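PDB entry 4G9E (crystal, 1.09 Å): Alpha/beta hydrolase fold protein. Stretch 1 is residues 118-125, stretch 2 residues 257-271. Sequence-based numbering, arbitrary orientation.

Stretch 1 118-125: MRGLMITG
Stretch 2 (257-271) EFDAYLARFIRDCTQ

A β-strand and an α-helix far apart in sequence pack nearly antiparallel through a mostly apolar contact centred on Met 122, with water-mediated polar links at the end where Arg 119 meets Cys 269 and Thr 270. Residues 121–124 are extended, with phi from -109° to -132° and psi from 125° to 131°. Arg 119 before them is at -89°/-16°, Gly 120 at 178°/161°, and Gly 125 turns to positive phi, 78°/22°. The helix, already under way at Glu 257, runs to Thr 270 with phi near -60° and psi near -45°, loosening to -83°/-15° at Cys 269 and -127°/-20° at Thr 270. Its i-to-i+4 ladder includes Phe 265 N to Tyr 261 O at 2.9 Å and Cys 269 N to Phe 265 O at 2.9 Å. The two axes approach to 9.4 Å with their N-to-C directions 164° apart, and 456 Å² is buried, both sides summed. The register pairs Arg 119 with Cys 269 (CA to CA 5.7 Å), Met 122 with Leu 262 (CA to CA 7.9 Å) and Thr 124 with Phe 258 (CA to CA 10.0 Å), so the backbones diverge toward the strand's C-terminal end.

Within the strand, Met 122 and Thr 124 point toward the helix, whereas Leu 121 (chi1 t, chi2 p) points away. Met 122 (t, t, m) reaches across the gap: its CE lies 3.7 Å from Phe 265 CB, 3.9 Å from Leu 262 CA and 3.8 Å from Tyr 261 O, and its SD lies 4.1 Å from Leu 262 CD1 (Leu 262 chi1 t, chi2 p). The flexible thioether thus fits against both helix backbone and side chains, a dispersion contact. Its SD also sits 5.1 Å from the centroid of the Phe 258 ring, 49° off the ring normal, an oblique sulfur-aromatic approach. Phe 258 (t, chi2 84°) starts sideways, but its ring end comes nearer, placing CE1 3.9 Å from Thr 124 OG1 at the ring edge; Thr 124 has chi1 m.

Phe 265 (t, chi2 59°) points toward the strand and brings CZ to 3.6 Å from Leu 121 N, which meets the ring edge, and to 3.9 Å from Gly 120 CA. Gly 120 leaves the necessary room: an ideal CB there would lie 2.5 Å from Cys 269 SG and 2.8 Å from Phe 265 CZ, both clashes. Cys 269 (chi1 m) places SG 3.4 Å from Arg 119 O.

Water 1 bridges the backbones, donating to Arg 119 O at 2.7 Å and Cys 269 O at 3.0 Å. Arg 119 (m, t, m, chi4 -178°) lays one guanidinium face against Thr 270, with NH1 3.8 Å from Thr 270 CB. Water 2 accepts from Arg 119 NH1 at 2.8 Å and donates weakly to Thr 270 O at 3.4 Å. Thr 270 (chi1 p) turns its hydroxyl back to the helix, where OG1 donates to Ile 266 O at 2.7 Å.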

ATOM      1  N   MET A 118       6.701   9.556  10.702  1.00  9.71           N
ATOM      2  CA  MET A 118       6.314   8.169  10.466  1.00  8.94           C
ATOM      3  C   MET A 118       7.109   7.264  11.396  1.00  8.89           C
ATOM      4  O   MET A 118       8.334   7.355  11.452  1.00 10.62           O
ATOM      5  CB  MET A 118       6.616   7.794   9.016  1.00  9.03           C
ATOM      6  CG  MET A 118       5.845   6.578   8.533  1.00  8.67           C
ATOM      7  SD  MET A 118       6.342   5.967   6.911  1.00  8.98           S
ATOM      8  CE  MET A 118       5.932   7.362   5.861  1.00  9.52           C
ATOM      9  N   ARG A 119       6.430   6.364  12.097  1.00  8.61           N
ATOM     10  CA  ARG A 119       7.142   5.546  13.069  1.00  8.79           C
ATOM     11  C   ARG A 119       7.717   4.267  12.487  1.00  7.96           C
ATOM     12  O   ARG A 119       8.585   3.644  13.085  1.00  9.36           O
ATOM     13  CB  ARG A 119       6.296   5.295  14.310  1.00 10.66           C
ATOM     14  CG  ARG A 119       6.367   6.516  15.224  1.00 14.08           C
ATOM     15  CD  ARG A 119       5.787   6.308  16.589  1.00 16.91           C
ATOM     16  NE  ARG A 119       4.343   6.471  16.577  1.00 17.09           N
ATOM     17  CZ  ARG A 119       3.584   6.369  17.662  1.00 18.01           C
ATOM     18  NH1 ARG A 119       4.144   6.118  18.839  1.00 18.54           N
ATOM     19  NH2 ARG A 119       2.272   6.526  17.571  1.00 18.98           N
ATOM     20  N   GLY A 120       7.242   3.888  11.307  1.00  7.57           N
ATOM     21  CA  GLY A 120       7.759   2.733  10.604  1.00  7.27           C
ATOM     22  C   GLY A 120       6.969   2.574   9.324  1.00  6.61           C
ATOM     23  O   GLY A 120       5.867   3.113   9.216  1.00  7.14           O
ATOM     24  N   LEU A 121       7.527   1.829   8.375  1.00  6.78           N
ATOM     25  CA  LEU A 121       6.853   1.526   7.116  1.00  6.75           C
ATOM     26  C   LEU A 121       6.965   0.039   6.852  1.00  6.58           C
ATOM     27  O   LEU A 121       8.079  -0.489   6.834  1.00  6.91           O
ATOM     28  CB  LEU A 121       7.530   2.284   5.972  1.00  7.10           C
ATOM     29  CG  LEU A 121       7.077   1.931   4.553  1.00  7.02           C
ATOM     30  CD1 LEU A 121       5.632   2.316   4.345  1.00  7.86           C
ATOM     31  CD2 LEU A 121       7.962   2.643   3.535  1.00  8.28           C
ATOM     32  N   MET A 122       5.830  -0.632   6.654  1.00  6.24           N
ATOM     33  CA  MET A 122       5.833  -2.023   6.197  1.00  6.49           C
ATOM     34  C   MET A 122       5.328  -2.051   4.762  1.00  6.27           C
ATOM     35  O   MET A 122       4.300  -1.443   4.463  1.00  6.82           O
ATOM     36  CB  MET A 122       4.947  -2.912   7.080  1.00  7.44           C
ATOM     37  CG  MET A 122       4.883  -4.362   6.578  1.00  7.49           C
ATOM     38  SD  MET A 122       3.887  -5.466   7.595  1.00  8.51           S
ATOM     39  CE  MET A 122       4.995  -5.670   8.988  1.00  9.36           C
ATOM     40  N   ILE A 123       6.061  -2.745   3.896  1.00  6.39           N
ATOM     41  CA  ILE A 123       5.687  -2.866   2.491  1.00  6.63           C
ATOM     42  C   ILE A 123       5.504  -4.326   2.099  1.00  7.57           C
ATOM     43  O   ILE A 123       6.348  -5.188   2.395  1.00  7.82           O
ATOM     44  CB  ILE A 123       6.695  -2.147   1.561  1.00  7.72           C
ATOM     45  CG1 ILE A 123       8.121  -2.686   1.737  1.00  8.38           C
ATOM     46  CG2 ILE A 123       6.649  -0.637   1.805  1.00  8.87           C
ATOM     47  CD1 ILE A 123       9.129  -2.117   0.734  1.00  9.35           C
ATOM     48  N   THR A 124       4.376  -4.585   1.442  1.00  6.73           N
ATOM     49  CA  THR A 124       3.978  -5.917   1.021  1.00  7.07           C
ATOM     50  C   THR A 124       3.562  -5.831  -0.434  1.00  7.28           C
ATOM     51  O   THR A 124       2.735  -4.993  -0.800  1.00  7.68           O
ATOM     52  CB  THR A 124       2.788  -6.404   1.868  1.00  8.46           C
ATOM     53  OG1 THR A 124       3.232  -6.653   3.207  1.00  8.42           O
ATOM     54  CG2 THR A 124       2.149  -7.667   1.284  1.00  9.92           C
ATOM     55  N   GLY A 125       4.138  -6.684  -1.273  1.00  7.71           N
ATOM     56  CA  GLY A 125       3.843  -6.648  -2.695  1.00  8.02           C
ATOM     57  C   GLY A 125       4.560  -5.529  -3.430  1.00  8.01           C
ATOM     58  O   GLY A 125       4.140  -5.144  -4.514  1.00  8.35           O
ATOM     59  N   GLU A 257      -1.191 -15.216  10.085  1.00 10.61           N
ATOM     60  CA  GLU A 257       0.258 -15.150   9.935  1.00 11.23           C
ATOM     61  C   GLU A 257       0.727 -13.736   9.595  1.00  9.87           C
ATOM     62  O   GLU A 257       1.716 -13.241  10.147  1.00 11.45           O
ATOM     63  CB  GLU A 257       0.753 -16.146   8.892  1.00 14.48           C
ATOM     64  CG  GLU A 257       2.264 -16.242   8.845  1.00 18.44           C
ATOM     65  CD  GLU A 257       2.757 -17.498   8.167  1.00 22.67           C
ATOM     66  OE1 GLU A 257       3.958 -17.554   7.841  1.00 25.82           O
ATOM     67  OE2 GLU A 257       1.949 -18.427   7.965  1.00 23.31           O
ATOM     68  N   PHE A 258       0.014 -13.076   8.691  1.00  9.24           N
ATOM     69  CA  PHE A 258       0.346 -11.701   8.355  1.00  9.40           C
ATOM     70  C   PHE A 258       0.217 -10.795   9.586  1.00  8.75           C
ATOM     71  O   PHE A 258       1.088  -9.965   9.857  1.00  9.13           O
ATOM     72  CB  PHE A 258      -0.549 -11.191   7.228  1.00  9.86           C
ATOM     73  CG  PHE A 258      -0.378  -9.719   6.965  1.00  9.58           C
ATOM     74  CD1 PHE A 258       0.636  -9.253   6.144  1.00 10.45           C
ATOM     75  CD2 PHE A 258      -1.200  -8.798   7.596  1.00  9.75           C
ATOM     76  CE1 PHE A 258       0.805  -7.886   5.942  1.00 10.61           C
ATOM     77  CE2 PHE A 258      -1.037  -7.446   7.411  1.00 10.48           C
ATOM     78  CZ  PHE A 258      -0.040  -6.987   6.581  1.00 11.14           C
ATOM     79  N   ASP A 259      -0.875 -10.958  10.325  1.00  8.75           N
ATOM     80  CA  ASP A 259      -1.137 -10.120  11.486  1.00  9.02           C
ATOM     81  C   ASP A 259      -0.072 -10.297  12.560  1.00  9.26           C
ATOM     82  O   ASP A 259       0.196  -9.363  13.310  1.00  9.19           O
ATOM     83  CB  ASP A 259      -2.515 -10.406  12.091  1.00  9.65           C
ATOM     84  CG  ASP A 259      -3.662  -9.851  11.265  1.00 11.08           C
ATOM     85  OD1 ASP A 259      -3.427  -9.061  10.329  1.00 11.76           O
ATOM     86  OD2 ASP A 259      -4.821 -10.203  11.586  1.00 12.81           O
ATOM     87  N   ALA A 260       0.521 -11.484  12.660  1.00  9.47           N
ATOM     88  CA  ALA A 260       1.625 -11.675  13.599  1.00  9.66           C
ATOM     89  C   ALA A 260       2.763 -10.703  13.275  1.00  8.75           C
ATOM     90  O   ALA A 260       3.311 -10.052  14.168  1.00  8.89           O
ATOM     91  CB  ALA A 260       2.117 -13.119  13.570  1.00 10.41           C
ATOM     92  N   TYR A 261       3.128 -10.613  12.004  1.00  7.68           N
ATOM     93  CA  TYR A 261       4.160  -9.664  11.601  1.00  7.83           C
ATOM     94  C   TYR A 261       3.731  -8.215  11.828  1.00  7.38           C
ATOM     95  O   TYR A 261       4.492  -7.416  12.364  1.00  7.58           O
ATOM     96  CB  TYR A 261       4.530  -9.846  10.130  1.00  8.59           C
ATOM     97  CG  TYR A 261       5.312 -11.095   9.837  1.00  8.80           C
ATOM     98  CD1 TYR A 261       6.651 -11.202  10.188  1.00 11.08           C
ATOM     99  CD2 TYR A 261       4.717 -12.169   9.194  1.00 10.98           C
ATOM    100  CE1 TYR A 261       7.373 -12.351   9.915  1.00 12.63           C
ATOM    101  CE2 TYR A 261       5.433 -13.317   8.912  1.00 12.61           C
ATOM    102  CZ  TYR A 261       6.761 -13.399   9.272  1.00 12.83           C
ATOM    103  OH  TYR A 261       7.479 -14.539   9.001  1.00 16.78           O
ATOM    104  N   LEU A 262       2.527  -7.864  11.387  1.00  7.61           N
ATOM    105  CA  LEU A 262       2.081  -6.486  11.479  1.00  7.03           C
ATOM    106  C   LEU A 262       1.976  -6.043  12.935  1.00  7.41           C
ATOM    107  O   LEU A 262       2.429  -4.955  13.282  1.00  7.79           O
ATOM    108  CB  LEU A 262       0.754  -6.308  10.745  1.00  8.08           C
ATOM    109  CG  LEU A 262       0.162  -4.898  10.783  1.00  8.50           C
ATOM    110  CD1 LEU A 262       1.145  -3.860  10.243  1.00  9.22           C
ATOM    111  CD2 LEU A 262      -1.164  -4.860  10.035  1.00  9.62           C
ATOM    112  N   ALA A 263       1.374  -6.875  13.782  1.00  7.43           N
ATOM    113  CA  ALA A 263       1.256  -6.537  15.194  1.00  7.61           C
ATOM    114  C   ALA A 263       2.623  -6.358  15.848  1.00  7.08           C
ATOM    115  O   ALA A 263       2.829  -5.437  16.646  1.00  7.71           O
ATOM    116  CB  ALA A 263       0.447  -7.597  15.935  1.00  7.90           C
ATOM    117  N   ARG A 264       3.552  -7.256  15.542  1.00  6.88           N
ATOM    118  CA  ARG A 264       4.876  -7.181  16.139  1.00  7.34           C
ATOM    119  C   ARG A 264       5.594  -5.915  15.680  1.00  7.10           C
ATOM    120  O   ARG A 264       6.242  -5.236  16.473  1.00  7.38           O
ATOM    121  CB  ARG A 264       5.699  -8.434  15.837  1.00  8.17           C
ATOM    122  CG  ARG A 264       6.974  -8.531  16.653  1.00  9.50           C
ATOM    123  CD  ARG A 264       7.590  -9.912  16.553  1.00 10.75           C
ATOM    124  NE  ARG A 264       8.119 -10.265  15.234  1.00 10.29           N
ATOM    125  CZ  ARG A 264       7.621 -11.218  14.449  1.00 11.17           C
ATOM    126  NH1 ARG A 264       8.214 -11.497  13.298  1.00 12.30           N
ATOM    127  NH2 ARG A 264       6.539 -11.895  14.806  1.00 12.98           N
ATOM    128  N   PHE A 265       5.455  -5.588  14.402  1.00  6.87           N
ATOM    129  CA  PHE A 265       6.061  -4.387  13.855  1.00  7.06           C
ATOM    130  C   PHE A 265       5.477  -3.133  14.509  1.00  6.87           C
ATOM    131  O   PHE A 265       6.222  -2.231  14.907  1.00  7.34           O
ATOM    132  CB  PHE A 265       5.859  -4.348  12.341  1.00  7.38           C
ATOM    133  CG  PHE A 265       6.565  -3.212  11.670  1.00  7.04           C
ATOM    134  CD1 PHE A 265       7.940  -3.081  11.769  1.00  7.57           C
ATOM    135  CD2 PHE A 265       5.857  -2.283  10.917  1.00  7.05           C
ATOM    136  CE1 PHE A 265       8.602  -2.032  11.136  1.00  7.81           C
ATOM    137  CE2 PHE A 265       6.514  -1.231  10.281  1.00  7.45           C
ATOM    138  CZ  PHE A 265       7.885  -1.119  10.381  1.00  7.91           C
ATOM    139  N   ILE A 266       4.156  -3.060  14.641  1.00  6.89           N
ATOM    140  CA  ILE A 266       3.544  -1.903  15.287  1.00  7.54           C
ATOM    141  C   ILE A 266       4.035  -1.778  16.731  1.00  7.54           C
ATOM    142  O   ILE A 266       4.433  -0.697  17.170  1.00  7.76           O
ATOM    143  CB  ILE A 266       2.008  -1.949  15.256  1.00  7.44           C
ATOM    144  CG1 ILE A 266       1.489  -1.908  13.817  1.00  7.76           C
ATOM    145  CG2 ILE A 266       1.429  -0.795  16.061  1.00  8.73           C
ATOM    146  CD1 ILE A 266       0.021  -2.285  13.700  1.00  9.02           C
ATOM    147  N   ARG A 267       4.027  -2.885  17.469  1.00  7.71           N
ATOM    148  CA  ARG A 267       4.511  -2.869  18.847  1.00  7.99           C
ATOM    149  C   ARG A 267       5.953  -2.363  18.889  1.00  8.13           C
ATOM    150  O   ARG A 267       6.299  -1.504  19.705  1.00  8.59           O
ATOM    151  CB  ARG A 267       4.395  -4.274  19.463  1.00  8.11           C
ATOM    152  CG  ARG A 267       4.646  -4.354  20.963  1.00  8.66           C
ATOM    153  CD  ARG A 267       6.118  -4.383  21.360  1.00  9.31           C
ATOM    154  NE  ARG A 267       6.925  -5.339  20.613  1.00  9.30           N
ATOM    155  CZ  ARG A 267       7.057  -6.632  20.908  1.00  9.09           C
ATOM    156  NH1 ARG A 267       7.834  -7.386  20.146  1.00  9.74           N
ATOM    157  NH2 ARG A 267       6.432  -7.176  21.959  1.00  9.96           N
ATOM    158  N   ASP A 268       6.795  -2.893  18.012  1.00  7.60           N
ATOM    159  CA  ASP A 268       8.197  -2.515  17.993  1.00  8.31           C
ATOM    160  C   ASP A 268       8.388  -1.032  17.687  1.00  8.51           C
ATOM    161  O   ASP A 268       9.271  -0.393  18.248  1.00 10.57           O
ATOM    162  CB  ASP A 268       8.983  -3.341  16.978  1.00  8.57           C
ATOM    163  CG  ASP A 268       9.180  -4.788  17.390  1.00  8.84           C
ATOM    164  OD1 ASP A 268       8.830  -5.184  18.530  1.00  9.40           O
ATOM    165  OD2 ASP A 268       9.725  -5.523  16.539  1.00 10.47           O
ATOM    166  N   CYS A 269       7.574  -0.487  16.787  1.00  8.45           N
ATOM    167  CA  CYS A 269       7.735   0.900  16.349  1.00  9.14           C
ATOM    168  C   CYS A 269       7.104   1.916  17.289  1.00  9.23           C
ATOM    169  O   CYS A 269       7.393   3.108  17.183  1.00 10.84           O
ATOM    170  CB  CYS A 269       7.122   1.088  14.963  1.00  9.11           C
ATOM    171  SG  CYS A 269       8.008   0.298  13.622  1.00  9.32           S
ATOM    172  N   THR A 270       6.239   1.458  18.192  1.00  9.27           N
ATOM    173  CA  THR A 270       5.450   2.374  19.008  1.00 10.37           C
ATOM    174  C   THR A 270       5.537   2.145  20.510  1.00 12.52           C
ATOM    175  O   THR A 270       5.200   3.038  21.279  1.00 14.74           O
ATOM    176  CB  THR A 270       3.948   2.351  18.622  1.00 11.74           C
ATOM    177  OG1 THR A 270       3.380   1.077  18.957  1.00 12.74           O
ATOM    178  CG2 THR A 270       3.762   2.622  17.138  1.00 12.74           C
ATOM    179  N   GLN A 271       5.953   0.954  20.935  0.98 13.09           N
ATOM    180  CA  GLN A 271       5.958   0.637  22.361  1.00 14.43           C
ATOM    181  C   GLN A 271       7.255   0.034  22.858  1.00 14.51           C
ATOM    182  O   GLN A 271       7.300  -0.568  23.926  0.76 15.57           O
ATOM    183  CB  GLN A 271       4.759  -0.221  22.753  1.00 16.13           C
ATOM    184  CG  GLN A 271       3.672   0.593  23.444  0.65 15.67           C
ATOM    185  CD  GLN A 271       4.177   1.363  24.667  0.69 15.57           C
ATOM    186  OE1 GLN A 271       4.658   0.782  25.645  0.99 14.25           O
ATOM    187  NE2 GLN A 271       4.056   2.681  24.613  0.51 16.33           N
TER
HETATM  188  O   HOH W   1       9.772   3.814  15.524  0.75 23.36           O
HETATM  189  O   HOH W   2       6.741   5.661  19.811  0.87 35.44           O